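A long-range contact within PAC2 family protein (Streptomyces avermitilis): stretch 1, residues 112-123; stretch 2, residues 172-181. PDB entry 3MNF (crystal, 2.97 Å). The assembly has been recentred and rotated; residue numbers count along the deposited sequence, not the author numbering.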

ATOM      1  N   GLY A 112      -0.247 -21.764 -16.871  1.00 75.56           N
ATOM      2  CA  GLY A 112      -1.066 -22.952 -17.000  1.00 77.29           C
ATOM      3  C   GLY A 112      -0.574 -24.117 -16.163  1.00 76.96           C
ATOM      4  O   GLY A 112      -0.752 -25.262 -16.548  1.00 79.36           O
ATOM      5  N   VAL A 113       0.049 -23.847 -15.018  1.00 77.47           N
ATOM      6  CA  VAL A 113       0.449 -24.923 -14.108  1.00 76.35           C
ATOM      7  C   VAL A 113      -0.741 -25.791 -13.719  1.00 78.48           C
ATOM      8  O   VAL A 113      -1.775 -25.274 -13.306  1.00 78.81           O
ATOM      9  CB  VAL A 113       1.064 -24.391 -12.836  1.00 72.60           C
ATOM     10  CG1 VAL A 113       1.146 -25.501 -11.811  1.00 71.06           C
ATOM     11  CG2 VAL A 113       2.422 -23.837 -13.131  1.00 71.41           C
ATOM     12  N   GLU A 114      -0.595 -27.107 -13.860  1.00 80.91           N
ATOM     13  CA  GLU A 114      -1.688 -28.028 -13.532  1.00 83.31           C
ATOM     14  C   GLU A 114      -1.585 -28.666 -12.162  1.00 80.98           C
ATOM     15  O   GLU A 114      -2.597 -29.126 -11.630  1.00 82.58           O
ATOM     16  CB  GLU A 114      -1.875 -29.096 -14.613  1.00 87.62           C
ATOM     17  CG  GLU A 114      -2.729 -28.627 -15.803  1.00 94.04           C
ATOM     18  CD  GLU A 114      -4.041 -27.907 -15.399  1.00 98.75           C
ATOM     19  OE1 GLU A 114      -4.257 -27.627 -14.185  1.00 96.79           O
ATOM     20  OE2 GLU A 114      -4.855 -27.621 -16.315  1.00103.08           O
ATOM     21  N   LEU A 115      -0.373 -28.677 -11.602  1.00 77.43           N
ATOM     22  CA  LEU A 115      -0.115 -29.233 -10.285  1.00 74.67           C
ATOM     23  C   LEU A 115       1.019 -28.482  -9.581  1.00 71.58           C
ATOM     24  O   LEU A 115       2.054 -28.182 -10.193  1.00 70.77           O
ATOM     25  CB  LEU A 115       0.233 -30.710 -10.430  1.00 76.14           C
ATOM     26  CG  LEU A 115       0.933 -31.457  -9.297  1.00 73.59           C
ATOM     27  CD1 LEU A 115      -0.016 -31.782  -8.149  1.00 72.19           C
ATOM     28  CD2 LEU A 115       1.550 -32.703  -9.853  1.00 72.13           C
ATOM     29  N   VAL A 116       0.817 -28.185  -8.297  1.00 69.68           N
ATOM     30  CA  VAL A 116       1.858 -27.569  -7.473  1.00 67.31           C
ATOM     31  C   VAL A 116       2.391 -28.542  -6.410  1.00 67.56           C
ATOM     32  O   VAL A 116       1.637 -28.983  -5.526  1.00 68.26           O
ATOM     33  CB  VAL A 116       1.341 -26.306  -6.761  1.00 65.32           C
ATOM     34  CG1 VAL A 116       2.437 -25.673  -5.959  1.00 62.43           C
ATOM     35  CG2 VAL A 116       0.818 -25.315  -7.759  1.00 66.13           C
ATOM     36  N   VAL A 117       3.680 -28.874  -6.479  1.00 67.19           N
ATOM     37  CA  VAL A 117       4.291 -29.639  -5.391  1.00 67.50           C
ATOM     38  C   VAL A 117       5.205 -28.760  -4.540  1.00 66.20           C
ATOM     39  O   VAL A 117       6.098 -28.074  -5.062  1.00 66.18           O
ATOM     40  CB  VAL A 117       5.097 -30.844  -5.881  1.00 69.11           C
ATOM     41  CG1 VAL A 117       5.557 -31.675  -4.688  1.00 68.79           C
ATOM     42  CG2 VAL A 117       4.288 -31.686  -6.886  1.00 71.34           C
ATOM     43  N   VAL A 118       4.997 -28.780  -3.231  1.00 65.85           N
ATOM     44  CA  VAL A 118       5.850 -28.000  -2.344  1.00 64.73           C
ATOM     45  C   VAL A 118       6.693 -28.929  -1.480  1.00 65.71           C
ATOM     46  O   VAL A 118       6.190 -29.919  -0.962  1.00 67.42           O
ATOM     47  CB  VAL A 118       5.030 -27.046  -1.444  1.00 63.94           C
ATOM     48  CG1 VAL A 118       5.957 -26.001  -0.797  1.00 61.63           C
ATOM     49  CG2 VAL A 118       3.892 -26.385  -2.241  1.00 62.89           C
ATOM     50  N   LEU A 119       7.970 -28.617  -1.317  1.00 65.30           N
ATOM     51  CA  LEU A 119       8.837 -29.498  -0.564  1.00 66.70           C
ATOM     52  C   LEU A 119       9.182 -28.887   0.774  1.00 66.47           C
ATOM     53  O   LEU A 119       9.388 -27.689   0.871  1.00 66.07           O
ATOM     54  CB  LEU A 119      10.111 -29.766  -1.352  1.00 67.41           C
ATOM     55  CG  LEU A 119       9.998 -30.344  -2.769  1.00 67.95           C
ATOM     56  CD1 LEU A 119      11.370 -30.720  -3.298  1.00 67.93           C
ATOM     57  CD2 LEU A 119       9.083 -31.547  -2.807  1.00 68.91           C
ATOM     58  N   GLY A 120       9.243 -29.698   1.813  1.00 67.67           N
ATOM     59  CA  GLY A 120       9.684 -29.196   3.094  1.00 68.04           C
ATOM     60  C   GLY A 120      10.419 -30.224   3.930  1.00 70.86           C
ATOM     61  O   GLY A 120      10.351 -31.449   3.674  1.00 72.31           O
ATOM     62  N   ALA A 121      11.124 -29.729   4.944  1.00 71.33           N
ATOM     63  CA  ALA A 121      11.704 -30.608   5.946  1.00 73.85           C
ATOM     64  C   ALA A 121      11.405 -30.108   7.345  1.00 74.52           C
ATOM     65  O   ALA A 121      11.403 -28.910   7.593  1.00 73.29           O
ATOM     66  CB  ALA A 121      13.191 -30.748   5.741  1.00 74.96           C
ATOM     67  N   LEU A 122      11.150 -31.039   8.253  1.00 77.04           N
ATOM     68  CA  LEU A 122      10.972 -30.734   9.663  1.00 78.70           C
ATOM     69  C   LEU A 122      11.914 -31.628  10.459  1.00 81.98           C
ATOM     70  O   LEU A 122      12.471 -32.570   9.916  1.00 83.08           O
ATOM     71  CB  LEU A 122       9.515 -30.948  10.091  1.00 78.99           C
ATOM     72  CG  LEU A 122       8.676 -32.155   9.629  1.00 80.61           C
ATOM     73  CD1 LEU A 122       9.377 -33.467   9.803  1.00 83.25           C
ATOM     74  CD2 LEU A 122       7.354 -32.218  10.378  1.00 82.42           C
ATOM     75  N   LEU A 123      12.112 -31.317  11.735  1.00 84.12           N
ATOM     76  CA  LEU A 123      12.891 -32.170  12.629  1.00 87.58           C
ATOM     77  C   LEU A 123      11.984 -33.247  13.190  1.00 90.17           C
ATOM     78  O   LEU A 123      10.957 -32.944  13.771  1.00 90.21           O
ATOM     79  CB  LEU A 123      13.479 -31.353  13.781  1.00 88.87           C
ATOM     80  CG  LEU A 123      14.186 -30.047  13.420  1.00 87.36           C
ATOM     81  CD1 LEU A 123      14.506 -29.230  14.653  1.00 88.16           C
ATOM     82  CD2 LEU A 123      15.450 -30.339  12.620  1.00 89.84           C
TER
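Stretch 2, residues 172-181: GVPAVSLWAA

Stretch 2 lies beside stretch 1 as a parallel neighbour in one β-sheet, held by an unbroken ladder of main-chain hydrogen bonds and by side chains paired on both faces. After Gly-172, which ends a helix in a Schellman motif with positive phi, Val-173 and Pro-174 lead into an extended strand, Ala-175 to Ala-181. It runs with the strand of stretch 1 at a signed crossing angle of -27°, the axes approaching to 4.5 Å.

The register is constant: Val-116 faces Ala-175, and each step along one strand is matched on the other until Leu-122 faces Ala-181. Val-116, Val-118 and Gly-120 each supply both their N and their O to the ladder, and Leu-122 its N. Val-116 N donates to Pro-174 O at 3.0 Å, and Val-116 O accepts from Val-176 N at 3.0 Å; Val-118 and Gly-120 repeat this pattern with the next residues, and Leu-122 N closes the series on Ala-180 O at 3.0 Å. Proline can begin this ladder because only its carbonyl is called upon.

On the face carrying Val-117, Leu-119 and Ala-121, the match is aliphatic. Leu-178 serves two neighbours, its CD1 lying 3.9 Å from Val-117 CG1 and 3.6 Å from Leu-119 CD2, while Val-176 CG1 sits 4.1 Å from Val-117 CG2.

The other face begins with small contacts, such as Val-116 CB to Ala-175 CB at 3.8 Å, and then makes room for an indole. Trp-179, with chi1 in m, lays its six-membered ring over Gly-120, whose CA is 4.2 Å from the ring centroid in a CH-pi contact. A CB on Gly-120 would come within 2.8 Å of Trp-179 CZ3, so the absent side chain is what admits the ring. Beyond it, Leu-122 CD1 packs 3.6 Å from Ala-181 CB.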

ATOM      1  N   GLY A 172      -8.412 -23.997  -6.398  1.00 84.22           N
ATOM      2  CA  GLY A 172      -8.795 -25.080  -7.310  1.00 86.09           C
ATOM      3  C   GLY A 172      -7.643 -25.535  -8.191  1.00 84.74           C
ATOM      4  O   GLY A 172      -7.854 -26.072  -9.279  1.00 87.07           O
ATOM      5  N   VAL A 173      -6.423 -25.293  -7.719  1.00 81.03           N
ATOM      6  CA  VAL A 173      -5.201 -25.832  -8.313  1.00 79.66           C
ATOM      7  C   VAL A 173      -4.707 -26.969  -7.422  1.00 78.71           C
ATOM      8  O   VAL A 173      -4.350 -26.734  -6.263  1.00 77.21           O
ATOM      9  CB  VAL A 173      -4.096 -24.749  -8.398  1.00 76.95           C
ATOM     10  CG1 VAL A 173      -2.815 -25.313  -8.971  1.00 75.73           C
ATOM     11  CG2 VAL A 173      -4.576 -23.593  -9.233  1.00 78.33           C
ATOM     12  N   PRO A 174      -4.696 -28.209  -7.941  1.00 80.17           N
ATOM     13  CA  PRO A 174      -4.223 -29.364  -7.165  1.00 79.90           C
ATOM     14  C   PRO A 174      -2.835 -29.123  -6.605  1.00 76.66           C
ATOM     15  O   PRO A 174      -1.922 -28.751  -7.346  1.00 76.17           O
ATOM     16  CB  PRO A 174      -4.151 -30.464  -8.206  1.00 82.06           C
ATOM     17  CG  PRO A 174      -5.142 -30.077  -9.202  1.00 84.58           C
ATOM     18  CD  PRO A 174      -5.160 -28.605  -9.276  1.00 82.79           C
ATOM     19  N   ALA A 175      -2.666 -29.305  -5.307  1.00 75.36           N
ATOM     20  CA  ALA A 175      -1.334 -29.166  -4.721  1.00 72.79           C
ATOM     21  C   ALA A 175      -1.075 -30.188  -3.631  1.00 73.33           C
ATOM     22  O   ALA A 175      -1.994 -30.631  -2.939  1.00 75.46           O
ATOM     23  CB  ALA A 175      -1.117 -27.765  -4.193  1.00 70.12           C
ATOM     24  N   VAL A 176       0.186 -30.568  -3.493  1.00 72.00           N
ATOM     25  CA  VAL A 176       0.606 -31.455  -2.417  1.00 72.22           C
ATOM     26  C   VAL A 176       1.936 -30.942  -1.914  1.00 69.71           C
ATOM     27  O   VAL A 176       2.727 -30.389  -2.685  1.00 68.94           O
ATOM     28  CB  VAL A 176       0.712 -32.948  -2.873  1.00 74.92           C
ATOM     29  CG1 VAL A 176       1.488 -33.082  -4.160  1.00 74.51           C
ATOM     30  CG2 VAL A 176       1.357 -33.799  -1.807  1.00 75.60           C
ATOM     31  N   SER A 177       2.173 -31.089  -0.620  1.00 68.86           N
ATOM     32  CA  SER A 177       3.496 -30.827  -0.098  1.00 67.02           C
ATOM     33  C   SER A 177       4.080 -32.120   0.418  1.00 68.19           C
ATOM     34  O   SER A 177       3.368 -32.934   1.007  1.00 70.37           O
ATOM     35  CB  SER A 177       3.467 -29.766   0.996  1.00 65.68           C
ATOM     36  OG  SER A 177       2.401 -29.994   1.893  1.00 68.12           O
ATOM     37  N   LEU A 178       5.372 -32.307   0.166  1.00 66.92           N
ATOM     38  CA  LEU A 178       6.121 -33.449   0.657  1.00 67.88           C
ATOM     39  C   LEU A 178       7.032 -33.009   1.778  1.00 66.97           C
ATOM     40  O   LEU A 178       7.771 -32.040   1.632  1.00 65.56           O
ATOM     41  CB  LEU A 178       6.960 -34.028  -0.469  1.00 68.73           C
ATOM     42  CG  LEU A 178       6.229 -34.347  -1.770  1.00 68.75           C
ATOM     43  CD1 LEU A 178       7.216 -34.671  -2.852  1.00 69.44           C
ATOM     44  CD2 LEU A 178       5.317 -35.514  -1.553  1.00 71.67           C
ATOM     45  N   TRP A 179       6.968 -33.717   2.894  1.00 68.57           N
ATOM     46  CA  TRP A 179       7.786 -33.426   4.060  1.00 69.22           C
ATOM     47  C   TRP A 179       8.811 -34.525   4.383  1.00 72.41           C
ATOM     48  O   TRP A 179       8.486 -35.716   4.423  1.00 75.27           O
ATOM     49  CB  TRP A 179       6.885 -33.204   5.261  1.00 69.50           C
ATOM     50  CG  TRP A 179       6.126 -31.928   5.137  1.00 67.98           C
ATOM     51  CD1 TRP A 179       4.923 -31.753   4.521  1.00 67.42           C
ATOM     52  CD2 TRP A 179       6.534 -30.631   5.598  1.00 65.37           C
ATOM     53  NE1 TRP A 179       4.562 -30.441   4.572  1.00 65.13           N
ATOM     54  CE2 TRP A 179       5.527 -29.728   5.233  1.00 63.00           C
ATOM     55  CE3 TRP A 179       7.657 -30.151   6.281  1.00 65.30           C
ATOM     56  CZ2 TRP A 179       5.593 -28.377   5.536  1.00 60.33           C
ATOM     57  CZ3 TRP A 179       7.721 -28.809   6.573  1.00 63.10           C
ATOM     58  CH2 TRP A 179       6.694 -27.937   6.201  1.00 60.73           C
ATOM     59  N   ALA A 180      10.056 -34.136   4.618  1.00 72.36           N
ATOM     60  CA  ALA A 180      11.030 -35.105   5.073  1.00 74.81           C
ATOM     61  C   ALA A 180      11.294 -34.834   6.536  1.00 75.84           C
ATOM     62  O   ALA A 180      11.331 -33.685   6.938  1.00 74.08           O
ATOM     63  CB  ALA A 180      12.294 -34.993   4.259  1.00 74.84           C
ATOM     64  N   ALA A 181      11.446 -35.885   7.336  1.00 79.60           N
ATOM     65  CA  ALA A 181      11.768 -35.726   8.762  1.00 81.74           C
ATOM     66  C   ALA A 181      13.250 -35.912   8.976  1.00 83.98           C
ATOM     67  O   ALA A 181      13.792 -36.967   8.668  1.00 86.95           O
ATOM     68  CB  ALA A 181      10.987 -36.702   9.611  1.00 84.41           C
TER